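G/U mismatch-specific DNA glycosylase (Deinococcus radiodurans, PDB 2C2Q) belongs to the uracil-DNA glycosylase superfamily, as a mismatch-specific DNA glycosylase built on a central, mainly parallel beta sheet flanked by helices. Local coordinates at residues 19-24 against 80-85; 29-34 against 116-121; 105-110 against 146-151; 153-158 against 174-179. The protein carries 1 engineered substitution. All blocks are in the same frame, centred on the assembly; numbering follows the deposited sequence.

Interaction 1: 19-24 against 80-85; sequences PDVLQP and LGLTDV
Val21 and Leu82 form a single antiparallel, hydrogen-bonded bridge that lays the loop 19-24 along strand 80-84, an outermost strand of the central sheet. Val21 N donates to Leu82 O at 2.8 Å, and Leu82 N returns a bond to Val21 O, also 2.8 Å long; the second donor lies in the carbonyl plane, on a lone pair. Beside the bridge the side chains meet at their roots, Val21 CB standing 4.1 Å from Leu82 CB. Gly81 CA also comes to 3.2 Å from Val21 O. Leu22 CG and CD2 rest near Leu82 O, with CG at 3.9 Å.

One residue further along, a side-chain bond extends the pairing. Thr83 OG1 stands anti to its backbone N (chi1 -176°), which carries the hydroxyl to the loop, and donates to Asp20 OD1 at 2.7 Å. The hydroxyl reaches this oxygen from above the carboxylate plane, 50° out of it. Asp20 is buried, and its charge is answered by two lysines: Lys87 forms a salt bridge with OD1 and Lys109 one with OD2, an arrangement that would probably favour the ionised carboxylate and fix its rotation.

The bridge thus adds one rung of loop to the outer edge of the sheet, while strand 28-32 pairs with 80-84 along the other edge. Helix 103-113 packs against the contact through Leu106 on Thr83 and through Lys109 and Tyr113 on Leu22.

Interaction 2: 29-34 against 116-121; sequences VLVGTA and RIVAFT
Strands 28-32 and 117-120 are parallel neighbours in the middle of the central sheet of this uracil-DNA glycosylase fold, a buried contact close to the centre of the chain. The axes of 29-32 and 117-120 approach to 4.7 Å and cross at -27°, the twist of a parallel pair. Val29 pairs with Val118, Leu30 with Ala119 and Val31 with Phe120. Backbone bonds alternate between the strands: Val29 N to Ile117 O, Ala119 N to Val29 O, Val31 N to Ala119 O and Thr121 N to Val31 O, all nearly straight.

On the face carrying Val29, Val31, Val118 and Phe120, Val31 does most of the touching. Its CG2 meets Val118 CG1 at 3.6 Å, while CG1, anti to the backbone N (chi1 -179°), lies 3.9 Å from Phe120 CE1; the Val31 and Phe120 side chains run side by side, pointing the same way. On the other face Leu30 CD2 reaches Ala119 CB at 3.9 Å and Thr121 CG2 at 3.8 Å, the leucine and threonine side chains crossing at about a right angle.

Past the strand ends, Thr121 OG1 bonds to the hydroxyl of Tyr46 and to a water that Thr33 N approaches weakly. The same OG1 lies 3.3 Å from Gly32 CA.

Interaction 3: 105-110 against 146-151; sequences ELRRKV and LDWPAE
Arg107 and Trp148 bring helix 103-113 together with the loop that leads into strand 153-156, on the periphery of the alpha/beta fold and about 14 Å from the centre of the chain (centre to centre). The arginine leaves the helix with CG beside the backbone N (chi1 -84°), and its chain then runs extended from CG to NE, bringing the guanidinium to the rim of the indole. The two planes stand 84° apart. Trp148 CZ3 sits over one face of the guanidinium, offset toward its rim, whereas NH1 lies at the edge of the indole, near the ring plane and 3.3 Å from CE3. This is an edge approach and not a cation-pi stack.

At the guanidinium's own edge NH1 also lies 3.4 Å from Asp147 O. A water joins the same group to the loop: it accepts from Arg107 NH2 at 3.2 Å and from Leu146 N, and donates to Leu146 O at 2.7 Å. Arg107 NH2 has a further partner in Thr129 O, so a backbone carbonyl and the water both help to hold the group.

Trp148 CG is anti to its backbone N (chi1 -153°), and the indole extends inward to touch Val118 of strand 117-120. One turn along the helix, Val110 approaches the ring obliquely and crosses Pro149 at about a right angle; Val110 CG1 lies 4.3 Å from Trp148 CZ2 and 4.1 Å from Pro149 CD.

Interaction 4: 153-158 against 174-179; sequences ELWVLP and QALGDR
Leu176 packs over the indole of Trp155, the apolar centre of a strand-to-helix contact in which helix 171-188 lies against one face of the central sheet of the alpha/beta fold. Strand 153-156 and the helix segment 174-179 run nearly antiparallel, their axes 10.5 Å apart. Leu176 CD1 makes a CH-pi contact with the six-membered ring, 4.0 Å from its centroid and 17° off the normal. The two side chains slide past each other in opposite directions, and Leu176 CB reaches Trp155 CZ3 at 3.7 Å. The other methyl, CD2, turns to Leu157 and meets its CD1 at 3.7 Å, the leucines crossing at about a right angle. Ala175 CB closes on the edge of the indole, in the ring plane. Ile117 and Ala119 of strand 117-120 touch Trp155 on the side that Leu176 occupies, and Ala119 also touches Leu176.

Farther out, the aliphatic part of Arg179 borders the ring, CB being 4.0 Å from Trp155 CZ2. Arg179 CG is anti to the backbone N (chi1 -178°), and a bend at chi2 redirects the chain to the carboxylate of Glu153. There the arginine grips side-on: NE and NH2 both donate to the one oxygen OE1, NE on its syn side and NH2 from above the carboxylate plane. This salt bridge has a second acidic neighbour, since Arg179 NH1 pairs with Glu182. The remaining carboxylate oxygen is used by the indole: Trp155 NE1 donates from above the carboxylate plane to Glu153 OE2, which lies in the indole plane, 2.9 Å away in a nearly straight bond of 176°.

In the fold
From the N terminus, the loop 19-24 is the first to be tied down, closing a 55-residue excursion when strand 80-84 arrives. Interaction 2 starts inside that excursion, at 29-34, and ends beyond it at 116-121, so interactions 1 and 2 cross. Interaction 3 opens on helix 103-113 before 116-121 is reached and closes at 146-151, crossing interaction 2 in turn. Interaction 4, the shortest loop, follows all three in series. Backbone bonds link 80-84 to 28-32 and 117-120 to 153-156, placing interactions 1, 2 and 4 on one sheet. Helix 103-113 joins interactions 1, 2 and 3, with Leu106 packed on Thr83 and Phe120, while helix 171-188 belongs to interaction 4.

Interaction 1: 19-24 against 80-85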
# COMPACT_ATOMS: atom_id res chain seq x y z
N PRO A 19 5.61 9.88 -7.19
CA PRO A 19 6.57 8.77 -7.34
C PRO A 19 6.17 7.55 -6.50
O PRO A 19 5.61 7.69 -5.39
CB PRO A 19 7.88 9.34 -6.80
CG PRO A 19 7.79 10.81 -7.08
CD PRO A 19 6.31 11.12 -6.74
N ASP A 20 6.42 6.38 -7.04
CA ASP A 20 6.60 5.16 -6.22
C ASP A 20 7.72 5.28 -5.21
O ASP A 20 8.68 6.07 -5.39
CB ASP A 20 6.85 3.99 -7.11
CG ASP A 20 5.59 3.53 -7.78
OD1 ASP A 20 4.44 3.90 -7.33
OD2 ASP A 20 5.68 2.83 -8.80
N VAL A 21 7.59 4.55 -4.07
CA VAL A 21 8.70 4.40 -3.15
C VAL A 21 9.02 2.91 -3.13
O VAL A 21 8.33 2.10 -2.45
CB VAL A 21 8.32 4.92 -1.74
CG1 VAL A 21 9.44 4.72 -0.72
CG2 VAL A 21 7.84 6.38 -1.83
N LEU A 22 10.04 2.52 -3.87
CA LEU A 22 10.25 1.10 -4.14
C LEU A 22 11.73 0.91 -4.29
O LEU A 22 12.42 1.78 -4.87
CB LEU A 22 9.53 0.61 -5.42
CG LEU A 22 7.99 0.59 -5.41
CD1 LEU A 22 7.44 0.26 -6.80
CD2 LEU A 22 7.49 -0.43 -4.32
N GLN A 23 12.20 -0.22 -3.78
CA GLN A 23 13.63 -0.59 -3.86
C GLN A 23 13.71 -2.06 -3.46
O GLN A 23 12.78 -2.57 -2.81
CB GLN A 23 14.49 0.33 -2.98
CG GLN A 23 14.19 0.27 -1.50
CD GLN A 23 14.98 1.28 -0.73
OE1 GLN A 23 14.96 2.47 -1.07
NE2 GLN A 23 15.61 0.84 0.34
N PRO A 24 14.76 -2.78 -3.86
CA PRO A 24 14.99 -4.14 -3.32
C PRO A 24 15.03 -4.25 -1.78
O PRO A 24 15.39 -3.29 -1.06
CB PRO A 24 16.39 -4.51 -3.88
CG PRO A 24 16.54 -3.67 -5.12
CD PRO A 24 15.83 -2.34 -4.79
N LEU A 80 9.74 -0.01 4.71
CA LEU A 80 8.43 0.15 4.07
C LEU A 80 8.57 0.92 2.74
O LEU A 80 9.40 1.84 2.64
CB LEU A 80 7.47 0.92 4.96
CG LEU A 80 6.58 0.05 5.88
CD1 LEU A 80 7.50 -0.90 6.76
CD2 LEU A 80 5.70 0.93 6.71
N GLY A 81 7.75 0.53 1.78
CA GLY A 81 7.59 1.25 0.50
C GLY A 81 6.12 1.50 0.17
O GLY A 81 5.20 1.10 0.93
N LEU A 82 5.89 2.10 -1.00
CA LEU A 82 4.58 2.59 -1.35
C LEU A 82 4.40 2.55 -2.86
O LEU A 82 5.34 2.88 -3.64
CB LEU A 82 4.37 4.07 -0.95
CG LEU A 82 4.35 4.38 0.56
CD1 LEU A 82 4.40 5.86 0.73
CD2 LEU A 82 3.00 3.74 1.11
N THR A 83 3.21 2.17 -3.25
CA THR A 83 2.72 2.42 -4.64
C THR A 83 1.17 2.37 -4.64
O THR A 83 0.57 2.24 -3.58
CB THR A 83 3.35 1.42 -5.65
OG1 THR A 83 2.92 1.74 -6.99
CG2 THR A 83 2.90 -0.04 -5.38
N ASP A 84 0.55 2.41 -5.81
CA ASP A 84 -0.90 2.33 -5.95
C ASP A 84 -1.24 1.54 -7.20
O ASP A 84 -0.45 1.50 -8.14
CB ASP A 84 -1.50 3.72 -6.12
CG ASP A 84 -1.49 4.54 -4.82
OD1 ASP A 84 -1.76 3.99 -3.71
OD2 ASP A 84 -1.30 5.79 -4.84
N VAL A 85 -2.45 1.02 -7.25
CA VAL A 85 -2.87 0.29 -8.46
C VAL A 85 -3.02 1.24 -9.64
O VAL A 85 -2.72 0.89 -10.79
CB VAL A 85 -4.18 -0.50 -8.18
CG1 VAL A 85 -4.59 -1.36 -9.40
CG2 VAL A 85 -4.04 -1.38 -6.90

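Interaction 2: 29-34 against 116-121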
# COMPACT_ATOMS: atom_id res chain seq x y z
N VAL A 29 5.43 -3.40 1.29
CA VAL A 29 4.93 -2.32 0.43
C VAL A 29 3.42 -2.21 0.59
O VAL A 29 2.68 -3.19 0.42
CB VAL A 29 5.28 -2.63 -1.03
CG1 VAL A 29 4.57 -1.67 -2.03
CG2 VAL A 29 6.83 -2.68 -1.25
N LEU A 30 2.98 -0.98 0.85
CA LEU A 30 1.56 -0.63 1.11
C LEU A 30 1.01 -0.05 -0.18
O LEU A 30 1.57 0.94 -0.71
CB LEU A 30 1.43 0.35 2.25
CG LEU A 30 1.77 -0.34 3.60
CD1 LEU A 30 2.50 0.69 4.51
CD2 LEU A 30 0.44 -0.99 4.19
N VAL A 31 -0.01 -0.69 -0.71
CA VAL A 31 -0.53 -0.36 -2.04
C VAL A 31 -1.98 0.20 -1.95
O VAL A 31 -2.90 -0.52 -1.45
CB VAL A 31 -0.56 -1.59 -2.94
CG1 VAL A 31 -1.10 -1.20 -4.35
CG2 VAL A 31 0.84 -2.28 -3.01
N GLY A 32 -2.19 1.44 -2.35
CA GLY A 32 -3.53 2.01 -2.32
C GLY A 32 -4.25 1.86 -3.66
O GLY A 32 -3.73 1.24 -4.58
N THR A 33 -5.44 2.44 -3.79
CA THR A 33 -6.14 2.43 -5.11
C THR A 33 -5.48 3.46 -6.05
O THR A 33 -5.00 3.13 -7.16
CB THR A 33 -7.60 2.82 -4.87
OG1 THR A 33 -7.64 3.90 -3.94
CG2 THR A 33 -8.37 1.65 -4.13
N ALA A 34 -5.46 4.71 -5.60
CA ALA A 34 -5.00 5.86 -6.37
C ALA A 34 -4.85 7.00 -5.40
O ALA A 34 -5.53 7.01 -4.32
CB ALA A 34 -5.99 6.26 -7.44
N ARG A 116 8.92 -8.32 1.18
CA ARG A 116 8.47 -9.51 1.97
C ARG A 116 6.93 -9.56 2.05
O ARG A 116 6.35 -10.66 2.09
CB ARG A 116 9.08 -9.51 3.37
CG ARG A 116 10.65 -9.75 3.40
CD ARG A 116 11.16 -10.93 2.55
NE ARG A 116 10.38 -12.13 2.74
CZ ARG A 116 10.51 -12.97 3.77
NH1 ARG A 116 11.44 -12.74 4.73
NH2 ARG A 116 9.68 -14.02 3.86
N ILE A 117 6.30 -8.37 2.06
CA ILE A 117 4.84 -8.29 2.18
C ILE A 117 4.34 -7.24 1.21
O ILE A 117 5.01 -6.20 1.05
CB ILE A 117 4.39 -7.90 3.59
CG1 ILE A 117 4.94 -8.92 4.65
CG2 ILE A 117 2.85 -7.84 3.60
CD1 ILE A 117 4.93 -8.33 6.02
N VAL A 118 3.25 -7.56 0.50
CA VAL A 118 2.46 -6.51 -0.20
C VAL A 118 1.13 -6.41 0.55
O VAL A 118 0.43 -7.41 0.64
CB VAL A 118 2.26 -6.86 -1.70
CG1 VAL A 118 1.25 -5.83 -2.39
CG2 VAL A 118 3.60 -6.77 -2.37
N ALA A 119 0.80 -5.23 1.09
CA ALA A 119 -0.46 -5.11 1.86
C ALA A 119 -1.31 -4.04 1.15
O ALA A 119 -0.88 -2.91 1.01
CB ALA A 119 -0.21 -4.73 3.31
N PHE A 120 -2.44 -4.47 0.59
CA PHE A 120 -3.41 -3.53 0.01
C PHE A 120 -4.08 -2.76 1.13
O PHE A 120 -4.51 -3.34 2.14
CB PHE A 120 -4.46 -4.24 -0.86
CG PHE A 120 -3.84 -4.88 -2.07
CD1 PHE A 120 -3.67 -4.11 -3.23
CD2 PHE A 120 -3.30 -6.16 -2.00
CE1 PHE A 120 -3.05 -4.63 -4.36
CE2 PHE A 120 -2.67 -6.68 -3.16
CZ PHE A 120 -2.56 -5.92 -4.31
N THR A 121 -4.10 -1.43 1.00
CA THR A 121 -4.71 -0.59 2.07
C THR A 121 -6.22 -0.40 1.90
O THR A 121 -6.81 0.45 2.55
CB THR A 121 -4.01 0.79 2.14
OG1 THR A 121 -4.21 1.48 0.87
CG2 THR A 121 -2.46 0.57 2.28
O HOH W 1 -6.51 2.05 -0.75

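Interaction 3: 105-110 against 146-151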
# COMPACT_ATOMS: atom_id res chain seq x y z
N GLU A 105 1.22 -3.50 -14.12
CA GLU A 105 2.41 -2.74 -13.72
C GLU A 105 2.78 -2.97 -12.26
O GLU A 105 3.96 -3.04 -11.93
CB GLU A 105 2.22 -1.25 -14.01
CG GLU A 105 2.21 -0.92 -15.50
CD GLU A 105 2.18 0.56 -15.78
OE1 GLU A 105 1.50 1.32 -15.05
OE2 GLU A 105 2.84 0.96 -16.76
N LEU A 106 1.78 -3.10 -11.38
CA LEU A 106 2.05 -3.42 -9.98
C LEU A 106 2.77 -4.78 -9.91
O LEU A 106 3.75 -4.92 -9.23
CB LEU A 106 0.74 -3.49 -9.17
CG LEU A 106 0.79 -3.99 -7.73
CD1 LEU A 106 1.80 -3.17 -6.91
CD2 LEU A 106 -0.64 -3.90 -7.16
N ARG A 107 2.21 -5.76 -10.61
CA ARG A 107 2.76 -7.11 -10.52
C ARG A 107 4.19 -7.15 -11.00
O ARG A 107 5.01 -7.80 -10.38
CB ARG A 107 1.87 -8.06 -11.28
CG ARG A 107 0.67 -8.57 -10.47
CD ARG A 107 -0.30 -9.42 -11.34
NE ARG A 107 -1.53 -9.84 -10.66
CZ ARG A 107 -1.65 -10.88 -9.84
NH1 ARG A 107 -0.59 -11.64 -9.54
NH2 ARG A 107 -2.83 -11.15 -9.28
N ARG A 108 4.50 -6.42 -12.07
CA ARG A 108 5.90 -6.33 -12.55
C ARG A 108 6.86 -5.73 -11.52
O ARG A 108 7.98 -6.19 -11.36
CB ARG A 108 5.99 -5.53 -13.83
CG ARG A 108 5.34 -6.24 -14.99
CD ARG A 108 5.03 -5.34 -16.22
NE ARG A 108 6.17 -4.58 -16.72
CZ ARG A 108 6.20 -3.25 -16.86
NH1 ARG A 108 5.12 -2.53 -16.52
NH2 ARG A 108 7.29 -2.64 -17.33
N LYS A 109 6.40 -4.69 -10.82
CA LYS A 109 7.17 -4.12 -9.76
C LYS A 109 7.41 -5.14 -8.61
O LYS A 109 8.45 -5.16 -8.02
CB LYS A 109 6.47 -2.85 -9.24
CG LYS A 109 6.45 -1.70 -10.26
CD LYS A 109 5.44 -0.62 -9.83
CE LYS A 109 5.18 0.31 -10.95
NZ LYS A 109 4.11 1.34 -10.59
N VAL A 110 6.37 -5.88 -8.22
CA VAL A 110 6.49 -6.79 -7.11
C VAL A 110 7.52 -7.89 -7.45
O VAL A 110 8.30 -8.29 -6.60
CB VAL A 110 5.14 -7.40 -6.77
CG1 VAL A 110 5.30 -8.49 -5.71
CG2 VAL A 110 4.22 -6.31 -6.20
N LEU A 146 -1.62 -16.44 -7.00
CA LEU A 146 -1.29 -16.76 -8.43
C LEU A 146 -1.13 -15.59 -9.45
O LEU A 146 -2.06 -14.84 -9.74
CB LEU A 146 -2.31 -17.75 -9.04
CG LEU A 146 -2.55 -19.20 -8.57
CD1 LEU A 146 -3.71 -19.82 -9.38
CD2 LEU A 146 -1.27 -20.10 -8.60
N ASP A 147 0.09 -15.42 -9.95
CA ASP A 147 1.22 -15.89 -9.17
C ASP A 147 2.20 -14.79 -8.76
O ASP A 147 2.13 -13.67 -9.25
CB ASP A 147 1.92 -17.12 -9.74
CG ASP A 147 2.41 -18.01 -8.64
OD1 ASP A 147 3.54 -18.54 -8.72
OD2 ASP A 147 1.71 -18.19 -7.61
N TRP A 148 3.12 -15.14 -7.86
CA TRP A 148 3.57 -14.19 -6.88
C TRP A 148 4.80 -14.81 -6.22
O TRP A 148 4.82 -16.04 -5.95
CB TRP A 148 2.40 -14.06 -5.87
CG TRP A 148 2.26 -12.80 -5.12
CD1 TRP A 148 2.67 -12.57 -3.84
CD2 TRP A 148 1.62 -11.58 -5.55
NE1 TRP A 148 2.37 -11.29 -3.46
CE2 TRP A 148 1.72 -10.65 -4.49
CE3 TRP A 148 1.00 -11.16 -6.74
CZ2 TRP A 148 1.22 -9.33 -4.57
CZ3 TRP A 148 0.50 -9.84 -6.82
CH2 TRP A 148 0.63 -8.95 -5.76
N PRO A 149 5.82 -14.00 -5.94
CA PRO A 149 6.99 -14.53 -5.26
C PRO A 149 6.49 -15.13 -3.93
O PRO A 149 5.74 -14.47 -3.18
CB PRO A 149 7.87 -13.28 -5.04
CG PRO A 149 7.37 -12.26 -6.11
CD PRO A 149 5.90 -12.54 -6.17
N ALA A 150 6.90 -16.38 -3.66
CA ALA A 150 6.37 -17.13 -2.54
C ALA A 150 6.78 -16.47 -1.24
O ALA A 150 6.15 -16.69 -0.18
CB ALA A 150 6.95 -18.55 -2.55
N GLU A 151 7.86 -15.69 -1.30
CA GLU A 151 8.37 -15.11 -0.06
C GLU A 151 7.74 -13.74 0.08
O GLU A 151 8.04 -13.01 1.06
CB GLU A 151 9.90 -15.08 -0.02
CG GLU A 151 10.46 -16.48 0.35
CD GLU A 151 11.93 -16.66 0.02
OE1 GLU A 151 12.38 -16.14 -1.04
OE2 GLU A 151 12.63 -17.36 0.84
O HOH W 2 -2.85 -13.69 -7.40

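Interaction 4: 153-158 against 174-179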
# COMPACT_ATOMS: atom_id res chain seq x y z
N GLU A 153 4.28 -12.28 0.86
CA GLU A 153 2.94 -12.48 1.45
C GLU A 153 2.03 -11.33 1.02
O GLU A 153 2.50 -10.22 0.75
CB GLU A 153 3.04 -12.34 2.95
CG GLU A 153 3.76 -13.36 3.77
CD GLU A 153 3.83 -12.87 5.23
OE1 GLU A 153 4.93 -12.81 5.75
OE2 GLU A 153 2.77 -12.52 5.89
N LEU A 154 0.72 -11.58 1.03
CA LEU A 154 -0.24 -10.58 0.49
C LEU A 154 -1.28 -10.35 1.58
O LEU A 154 -1.78 -11.29 2.21
CB LEU A 154 -0.85 -11.14 -0.76
CG LEU A 154 -1.55 -10.37 -1.88
CD1 LEU A 154 -1.63 -11.34 -3.02
CD2 LEU A 154 -2.95 -9.86 -1.49
N TRP A 155 -1.62 -9.08 1.82
CA TRP A 155 -2.46 -8.73 2.95
C TRP A 155 -3.48 -7.76 2.42
O TRP A 155 -3.23 -7.04 1.42
CB TRP A 155 -1.66 -8.03 4.07
CG TRP A 155 -0.86 -8.98 5.00
CD1 TRP A 155 0.10 -9.88 4.65
CD2 TRP A 155 -0.99 -9.07 6.43
NE1 TRP A 155 0.61 -10.52 5.76
CE2 TRP A 155 -0.06 -10.06 6.87
CE3 TRP A 155 -1.81 -8.44 7.38
CZ2 TRP A 155 0.08 -10.42 8.23
CZ3 TRP A 155 -1.67 -8.79 8.74
CH2 TRP A 155 -0.74 -9.81 9.14
N VAL A 156 -4.64 -7.72 3.09
CA VAL A 156 -5.71 -6.78 2.71
C VAL A 156 -6.11 -6.07 3.98
O VAL A 156 -6.27 -6.70 5.04
CB VAL A 156 -6.90 -7.50 2.03
CG1 VAL A 156 -8.07 -6.53 1.79
CG2 VAL A 156 -6.49 -8.13 0.67
N LEU A 157 -6.18 -4.73 3.92
CA LEU A 157 -6.36 -3.96 5.13
C LEU A 157 -7.60 -3.10 5.04
O LEU A 157 -7.97 -2.74 3.95
CB LEU A 157 -5.16 -3.07 5.45
CG LEU A 157 -3.80 -3.80 5.50
CD1 LEU A 157 -2.63 -2.72 5.49
CD2 LEU A 157 -3.68 -4.64 6.71
N PRO A 158 -8.24 -2.80 6.19
CA PRO A 158 -9.41 -1.89 6.20
C PRO A 158 -8.96 -0.51 5.76
O PRO A 158 -7.96 -0.00 6.27
CB PRO A 158 -9.86 -1.89 7.67
CG PRO A 158 -9.35 -3.23 8.24
CD PRO A 158 -7.95 -3.32 7.55
N GLN A 174 -2.61 -3.85 13.13
CA GLN A 174 -1.72 -4.18 14.20
C GLN A 174 -1.05 -5.54 13.95
O GLN A 174 0.14 -5.71 14.28
CB GLN A 174 -2.50 -4.25 15.52
CG GLN A 174 -1.59 -4.53 16.67
CD GLN A 174 -0.66 -3.41 17.01
OE1 GLN A 174 -1.08 -2.27 17.25
NE2 GLN A 174 0.63 -3.73 17.05
N ALA A 175 -1.79 -6.49 13.39
CA ALA A 175 -1.24 -7.82 13.06
C ALA A 175 -0.11 -7.68 12.02
O ALA A 175 0.88 -8.44 12.00
CB ALA A 175 -2.33 -8.73 12.53
N LEU A 176 -0.33 -6.73 11.12
CA LEU A 176 0.67 -6.46 10.10
C LEU A 176 1.89 -5.88 10.75
O LEU A 176 3.03 -6.35 10.45
CB LEU A 176 0.09 -5.50 9.02
CG LEU A 176 1.08 -5.18 7.92
CD1 LEU A 176 1.59 -6.41 7.20
CD2 LEU A 176 0.42 -4.19 6.94
N GLY A 177 1.69 -4.90 11.63
CA GLY A 177 2.77 -4.26 12.41
C GLY A 177 3.62 -5.33 13.14
O GLY A 177 4.86 -5.26 13.17
N ASP A 178 2.93 -6.29 13.72
CA ASP A 178 3.57 -7.35 14.51
C ASP A 178 4.37 -8.24 13.59
O ASP A 178 5.50 -8.65 13.95
CB ASP A 178 2.47 -8.22 15.08
CG ASP A 178 1.78 -7.56 16.26
OD1 ASP A 178 2.25 -6.49 16.78
OD2 ASP A 178 0.77 -8.09 16.72
N ARG A 179 3.77 -8.58 12.46
CA ARG A 179 4.40 -9.39 11.40
C ARG A 179 5.68 -8.75 10.82
O ARG A 179 6.68 -9.45 10.57
CB ARG A 179 3.43 -9.70 10.27
CG ARG A 179 4.06 -10.58 9.17
CD ARG A 179 4.50 -11.97 9.69
NE ARG A 179 5.04 -12.77 8.62
CZ ARG A 179 6.09 -13.60 8.77
NH1 ARG A 179 6.67 -13.74 9.96
NH2 ARG A 179 6.53 -14.28 7.72